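Local structure of transcription regulator (3CLK) at residues I74-D78 with D79-L83; K149-E153 with A154-I158; I190-S193 with D194-I198. The protein probably regulates transcription as a DNA-binding dimer, its periplasmic-binding-protein-like part presumably serving to sense a small effector molecule. All coordinates share one frame; numbering follows the deposited sequence.

Followed from the N terminus, the three contacts lie in series: none nests in another and none crosses, and each closes a short local turn at a helix end. Contact 1, in the lobe built on the parallel sheet, turns the loop after strand 68-72 into helix 78-86. Contact 2 belongs to the other lobe and ends helix 138-153, leading the chain on toward strand 163-164. Contact 3, in that same lobe, joins strand 188-191 to helix 194-206. Contacts 1 and 3 lie on opposite sides of the chain's centre, their own centres 28 Å apart, whereas contacts 2 and 3 approach to about 7 Å between nearest atoms without touching.

Contact 1 of 3, residues I74-D78 with D79-L83; sequences IALTD and DNLQL
T77 and L81 are joined by the first backbone bond of the helix, L81 N to T77 O at 3.0 Å, and the next bond along, Q82 N to D78 O, is longer at 3.3 Å. The side chain of T77 takes the place that a preceding turn would fill. With chi1 at 58° its hydroxyl sits between its own backbone N and carbonyl carbon, facing into the start of the helix, and there T77 OG1 accepts from N80 N at 3.1 Å with an N-H...O angle of 153°. The same oxygen is also a donor: T77 OG1 gives its proton to N80 OD1 at 2.9 Å. That second bond is not made on a lone pair, because the hydroxyl stands above the amide of N80, 37° out of its carbonyl plane. One hydroxyl thus grips both the main chain and the side chain of N80, and holds the amide folded back over the cap. Q54 of helix 53-63 adds a weak hydrogen bond to N80 OD1.

Beside this polar group lies an apolar one. L76 and L81, on either side of the cap in sequence, meet CB to CB at 4.3 Å, and L76 CD1 reaches over the turn to L81 CA at 4.1 Å. The charges of D78 and D79 in the first turn are likely to suit the positive end of the helix dipole. Here, then, a threonine N-cap combines with a hydrophobic staple, the pairing of the residue before the cap with the fourth residue after it, where the loop after strand 68-72 enters helix 78-86.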
loop_
_atom_site.group_PDB
_atom_site.type_symbol
_atom_site.label_atom_id
_atom_site.label_comp_id
_atom_site.label_asym_id
_atom_site.label_seq_id
_atom_site.Cartn_x
_atom_site.Cartn_y
_atom_site.Cartn_z
ATOM N N ILE B 74 10.590 7.752 -10.287
ATOM C CA ILE B 74 10.003 7.793 -11.625
ATOM C C ILE B 74 11.130 7.833 -12.653
ATOM O O ILE B 74 12.028 8.675 -12.570
ATOM C CB ILE B 74 9.093 9.040 -11.830
ATOM C CG1 ILE B 74 7.637 8.697 -11.509
ATOM C CG2 ILE B 74 9.187 9.535 -13.274
ATOM C CD1 ILE B 74 7.358 8.478 -10.054
ATOM N N ALA B 75 11.079 6.920 -13.616
ATOM C CA ALA B 75 12.090 6.862 -14.666
ATOM C C ALA B 75 11.594 7.640 -15.882
ATOM O O ALA B 75 10.919 7.092 -16.754
ATOM C CB ALA B 75 12.367 5.409 -15.047
ATOM N N LEU B 76 11.928 8.924 -15.935
ATOM C CA LEU B 76 11.507 9.772 -17.047
ATOM C C LEU B 76 12.250 9.449 -18.339
ATOM O O LEU B 76 13.407 9.052 -18.318
ATOM C CB LEU B 76 11.737 11.246 -16.708
ATOM C CG LEU B 76 10.947 11.860 -15.554
ATOM C CD1 LEU B 76 11.420 13.292 -15.331
ATOM C CD2 LEU B 76 9.462 11.827 -15.867
ATOM N N THR B 77 11.572 9.620 -19.465
ATOM C CA THR B 77 12.201 9.381 -20.755
ATOM C C THR B 77 13.190 10.523 -20.998
ATOM O O THR B 77 13.177 11.526 -20.283
ATOM C CB THR B 77 11.163 9.369 -21.880
ATOM O OG1 THR B 77 10.460 10.619 -21.896
ATOM C CG2 THR B 77 10.167 8.234 -21.670
ATOM N N ASP B 78 14.045 10.372 -22.002
ATOM C CA ASP B 78 15.031 11.402 -22.309
ATOM C C ASP B 78 14.378 12.755 -22.591
ATOM O O ASP B 78 14.865 13.793 -22.134
ATOM C CB ASP B 78 15.879 10.984 -23.510
ATOM C CG ASP B 78 16.543 9.640 -23.308
ATOM O OD1 ASP B 78 15.835 8.612 -23.363
ATOM O OD2 ASP B 78 17.770 9.611 -23.085
ATOM N N ASP B 79 13.277 12.743 -23.337
ATOM C CA ASP B 79 12.576 13.977 -23.675
ATOM C C ASP B 79 11.742 14.537 -22.527
ATOM O O ASP B 79 11.648 15.753 -22.365
ATOM C CB ASP B 79 11.691 13.768 -24.910
ATOM C CG ASP B 79 12.497 13.407 -26.146
ATOM O OD1 ASP B 79 13.576 14.002 -26.343
ATOM O OD2 ASP B 79 12.048 12.540 -26.923
ATOM N N ASN B 80 11.128 13.664 -21.734
ATOM C CA ASN B 80 10.329 14.132 -20.608
ATOM C C ASN B 80 11.234 14.763 -19.552
ATOM O O ASN B 80 10.805 15.637 -18.802
ATOM C CB ASN B 80 9.524 12.982 -20.004
ATOM C CG ASN B 80 8.194 12.771 -20.706
ATOM O OD1 ASN B 80 7.827 11.646 -21.057
ATOM N ND2 ASN B 80 7.459 13.859 -20.908
ATOM N N LEU B 81 12.488 14.321 -19.510
ATOM C CA LEU B 81 13.462 14.845 -18.563
ATOM C C LEU B 81 13.922 16.237 -18.991
ATOM O O LEU B 81 14.008 17.144 -18.161
ATOM C CB LEU B 81 14.667 13.911 -18.464
ATOM C CG LEU B 81 15.865 14.405 -17.643
ATOM C CD1 LEU B 81 15.424 14.804 -16.240
ATOM C CD2 LEU B 81 16.911 13.304 -17.581
ATOM N N GLN B 82 14.225 16.409 -20.278
ATOM C CA GLN B 82 14.650 17.722 -20.766
ATOM C C GLN B 82 13.466 18.666 -20.587
ATOM O O GLN B 82 13.632 19.864 -20.372
ATOM C CB GLN B 82 15.051 17.668 -22.246
ATOM C CG GLN B 82 13.975 17.118 -23.165
ATOM C CD GLN B 82 14.008 17.729 -24.556
ATOM O OE1 GLN B 82 15.041 17.726 -25.230
ATOM N NE2 GLN B 82 12.869 18.255 -24.994
ATOM N N LEU B 83 12.266 18.107 -20.670
ATOM C CA LEU B 83 11.054 18.889 -20.506
ATOM C C LEU B 83 10.997 19.481 -19.095
ATOM O O LEU B 83 10.811 20.685 -18.926
ATOM C CB LEU B 83 9.834 18.008 -20.772
ATOM C CG LEU B 83 8.439 18.627 -20.677
ATOM C CD1 LEU B 83 7.978 18.663 -19.232
ATOM C CD2 LEU B 83 8.456 20.022 -21.293
#

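Contact 2 of 3, residues K149-E153 with A154-I158; sequences KALKE and ANIAI
Bends along K152 at chi2 (-66°) and chi4 (55°) fold its chain back so that the ammonium end comes to I158, while a positive phi of 61° at N155 turns the backbone round and carries I156 onto L151. The lysine and isoleucine chains cross at about a right angle, with K152 NZ 3.4 Å from I158 CD1 and K152 CE 3.7 Å from the same methyl. L151 meets I156 methyl to methyl, CD2 to CD1 at 3.9 Å. The backbone here forms a Schellman motif: I156 N reaches back to L151 O in a short, nearly straight bond of 2.6 Å, and within it N155 N bonds to K152 O at 2.9 Å, standing well above that carbonyl's plane. The leucine-isoleucine contact is the apolar pair that commonly accompanies the motif; the lysine packing is separate from it. A154 N is held less firmly, making weak bonds to both A150 O and L151 O. R126 bonds to A154 O and its side chain also touches I156, while A150, L151 and A154 pack on helix 109-121. From that helix, Y114 supplies the hydroxyl bonded to E153 OE1.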
loop_
_atom_site.group_PDB
_atom_site.type_symbol
_atom_site.label_atom_id
_atom_site.label_comp_id
_atom_site.label_asym_id
_atom_site.label_seq_id
_atom_site.Cartn_x
_atom_site.Cartn_y
_atom_site.Cartn_z
ATOM N N LYS B 149 29.395 -8.409 -5.051
ATOM C CA LYS B 149 30.572 -7.972 -4.314
ATOM C C LYS B 149 30.633 -8.744 -2.994
ATOM O O LYS B 149 31.682 -9.268 -2.621
ATOM C CB LYS B 149 30.500 -6.469 -4.032
ATOM C CG LYS B 149 31.681 -5.938 -3.216
ATOM C CD LYS B 149 31.739 -4.416 -3.197
ATOM C CE LYS B 149 30.536 -3.790 -2.498
ATOM N NZ LYS B 149 30.644 -2.295 -2.431
ATOM N N ALA B 150 29.499 -8.815 -2.300
ATOM C CA ALA B 150 29.418 -9.527 -1.028
ATOM C C ALA B 150 29.853 -10.969 -1.216
ATOM O O ALA B 150 30.594 -11.514 -0.394
ATOM C CB ALA B 150 27.995 -9.475 -0.480
ATOM N N LEU B 151 29.409 -11.579 -2.308
ATOM C CA LEU B 151 29.762 -12.962 -2.603
ATOM C C LEU B 151 31.257 -13.116 -2.866
ATOM O O LEU B 151 31.895 -14.048 -2.366
ATOM C CB LEU B 151 28.976 -13.469 -3.817
ATOM C CG LEU B 151 27.459 -13.606 -3.644
ATOM C CD1 LEU B 151 26.887 -14.393 -4.819
ATOM C CD2 LEU B 151 27.145 -14.321 -2.338
ATOM N N LYS B 152 31.815 -12.202 -3.654
ATOM C CA LYS B 152 33.233 -12.254 -3.971
ATOM C C LYS B 152 34.106 -12.058 -2.738
ATOM O O LYS B 152 35.119 -12.736 -2.579
ATOM C CB LYS B 152 33.578 -11.205 -5.030
ATOM C CG LYS B 152 33.095 -11.582 -6.423
ATOM C CD LYS B 152 33.825 -12.819 -6.942
ATOM C CE LYS B 152 33.253 -13.303 -8.276
ATOM N NZ LYS B 152 33.232 -12.233 -9.310
ATOM N N GLU B 153 33.719 -11.132 -1.867
ATOM C CA GLU B 153 34.482 -10.879 -0.653
ATOM C C GLU B 153 34.406 -12.077 0.300
ATOM O O GLU B 153 35.249 -12.236 1.190
ATOM C CB GLU B 153 33.977 -9.610 0.029
ATOM C CG GLU B 153 34.338 -8.327 -0.727
ATOM C CD GLU B 153 33.925 -7.076 0.016
ATOM O OE1 GLU B 153 33.707 -7.154 1.240
ATOM O OE2 GLU B 153 33.834 -6.003 -0.616
ATOM N N ALA B 154 33.401 -12.925 0.098
ATOM C CA ALA B 154 33.222 -14.119 0.915
ATOM C C ALA B 154 33.763 -15.308 0.131
ATOM O O ALA B 154 33.650 -16.457 0.561
ATOM C CB ALA B 154 31.740 -14.332 1.229
ATOM N N ASN B 155 34.338 -15.016 -1.033
ATOM C CA ASN B 155 34.900 -16.042 -1.900
ATOM C C ASN B 155 33.851 -17.049 -2.366
ATOM O O ASN B 155 34.115 -18.246 -2.481
ATOM C CB ASN B 155 36.066 -16.743 -1.189
ATOM C CG ASN B 155 37.315 -15.880 -1.148
ATOM O OD1 ASN B 155 37.927 -15.622 -2.180
ATOM N ND2 ASN B 155 37.684 -15.410 0.039
ATOM N N ILE B 156 32.650 -16.548 -2.637
ATOM C CA ILE B 156 31.559 -17.379 -3.125
ATOM C C ILE B 156 31.453 -17.093 -4.615
ATOM O O ILE B 156 31.260 -15.950 -5.011
ATOM C CB ILE B 156 30.217 -17.011 -2.449
ATOM C CG1 ILE B 156 30.251 -17.414 -0.971
ATOM C CG2 ILE B 156 29.061 -17.702 -3.159
ATOM C CD1 ILE B 156 29.021 -16.965 -0.195
ATOM N N ALA B 157 31.581 -18.133 -5.435
ATOM C CA ALA B 157 31.510 -17.985 -6.886
ATOM C C ALA B 157 30.129 -17.532 -7.355
ATOM O O ALA B 157 29.108 -18.104 -6.963
ATOM C CB ALA B 157 31.879 -19.303 -7.561
ATOM N N ILE B 158 30.101 -16.500 -8.192
ATOM C CA ILE B 158 28.843 -15.984 -8.715
ATOM C C ILE B 158 28.183 -17.033 -9.610
ATOM O O ILE B 158 28.746 -17.446 -10.622
ATOM C CB ILE B 158 29.072 -14.683 -9.506
ATOM C CG1 ILE B 158 29.592 -13.600 -8.559
ATOM C CG2 ILE B 158 27.780 -14.238 -10.172
ATOM C CD1 ILE B 158 29.846 -12.265 -9.214
#

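Contact 3 of 3, residues I190-S193 with D194-I198; sequences IAAS and DMTAI
S193 and T196 face each other across the first turn of helix 194-206, their hydroxyl oxygens 3.1 Å apart. S193 OG points into the turn and accepts from T196 N at 3.1 Å, with the N-H aimed to within 23° of a straight line. Its proton goes to Y168 O, outside the turn, just as T196 OG1 is bonded to S169 O; both buried hydroxyls are therefore anchored to neighbouring carbonyls of one loop. With T196 CG2 anti to the backbone N, that methyl is turned toward the end of the strand, where it lies 3.9 Å from A192 N and 4.1 Å from A191 CB. Alongside it the A191 methyl drives into the flank of A197, its CB 3.4 Å from A197 CB and equally close to A197 CA, tighter than usual van der Waals contact. Replacing S193 by an alanine would probably leave T196 N without its cap and Y168 O without this donor. D194 turns the other way, its carboxylate bonded by S219 at the end of strand 216-219 and by G222 and T223 in the loop after it, while M195 (selenomethionine) packs on I228 of the second subunit. A serine N-cap here starts the helix of a beta-alpha-beta unit, strand 188-191 to helix 194-206 to strand 216-219, as in the Rossmann-like lobes of the periplasmic-binding-protein fold.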
loop_
_atom_site.group_PDB
_atom_site.type_symbol
_atom_site.label_atom_id
_atom_site.label_comp_id
_atom_site.label_asym_id
_atom_site.label_seq_id
_atom_site.Cartn_x
_atom_site.Cartn_y
_atom_site.Cartn_z
ATOM N N ILE B 190 17.562 -13.344 -1.125
ATOM C CA ILE B 190 17.367 -11.917 -0.948
ATOM C C ILE B 190 16.233 -11.525 -1.883
ATOM O O ILE B 190 16.265 -11.831 -3.081
ATOM C CB ILE B 190 18.637 -11.136 -1.329
ATOM C CG1 ILE B 190 19.797 -11.581 -0.425
ATOM C CG2 ILE B 190 18.392 -9.636 -1.205
ATOM C CD1 ILE B 190 21.077 -10.861 -0.683
ATOM N N ALA B 191 15.219 -10.869 -1.336
ATOM C CA ALA B 191 14.076 -10.456 -2.142
ATOM C C ALA B 191 14.233 -9.010 -2.576
ATOM O O ALA B 191 14.648 -8.160 -1.790
ATOM C CB ALA B 191 12.778 -10.640 -1.354
ATOM N N ALA B 192 13.890 -8.747 -3.833
ATOM C CA ALA B 192 13.998 -7.410 -4.410
ATOM C C ALA B 192 13.120 -6.380 -3.717
ATOM O O ALA B 192 13.388 -5.188 -3.795
ATOM C CB ALA B 192 13.647 -7.464 -5.913
ATOM N N SER B 193 12.067 -6.843 -3.046
ATOM C CA SER B 193 11.136 -5.956 -2.358
ATOM C C SER B 193 10.317 -6.763 -1.351
ATOM O O SER B 193 10.337 -7.997 -1.373
ATOM C CB SER B 193 10.179 -5.302 -3.368
ATOM O OG SER B 193 9.185 -6.222 -3.802
ATOM N N ASP B 194 9.586 -6.067 -0.483
ATOM C CA ASP B 194 8.772 -6.757 0.511
ATOM C C ASP B 194 7.701 -7.620 -0.153
ATOM O O ASP B 194 7.457 -8.737 0.285
ATOM C CB ASP B 194 8.089 -5.773 1.471
ATOM C CG ASP B 194 9.069 -4.896 2.231
ATOM O OD1 ASP B 194 10.242 -5.290 2.449
ATOM O OD2 ASP B 194 8.641 -3.805 2.643
HETATM N N MSE B 195 7.044 -7.104 -1.197
HETATM C CA MSE B 195 6.013 -7.886 -1.879
HETATM C C MSE B 195 6.652 -9.102 -2.558
HETATM O O MSE B 195 6.056 -10.178 -2.623
HETATM C CB MSE B 195 5.276 -7.047 -2.937
HETATM C CG MSE B 195 4.380 -5.957 -2.372
HETATM SE SE MSE B 195 3.070 -6.727 -1.161
HETATM C CE MSE B 195 2.206 -7.959 -2.366
ATOM N N THR B 196 7.855 -8.926 -3.089
ATOM C CA THR B 196 8.548 -10.039 -3.733
ATOM C C THR B 196 8.860 -11.091 -2.661
ATOM O O THR B 196 8.694 -12.293 -2.879
ATOM C CB THR B 196 9.846 -9.550 -4.434
ATOM O OG1 THR B 196 9.488 -8.744 -5.569
ATOM C CG2 THR B 196 10.697 -10.742 -4.920
ATOM N N ALA B 197 9.276 -10.634 -1.486
ATOM C CA ALA B 197 9.591 -11.545 -0.393
ATOM C C ALA B 197 8.367 -12.351 0.030
ATOM O O ALA B 197 8.473 -13.530 0.366
ATOM C CB ALA B 197 10.125 -10.760 0.791
ATOM N N ILE B 198 7.198 -11.729 0.015
ATOM C CA ILE B 198 6.014 -12.457 0.421
ATOM C C ILE B 198 5.727 -13.562 -0.594
ATOM O O ILE B 198 5.351 -14.665 -0.210
ATOM C CB ILE B 198 4.801 -11.513 0.587
ATOM C CG1 ILE B 198 5.120 -10.441 1.634
ATOM C CG2 ILE B 198 3.582 -12.300 1.082
ATOM C CD1 ILE B 198 3.982 -9.478 1.876
#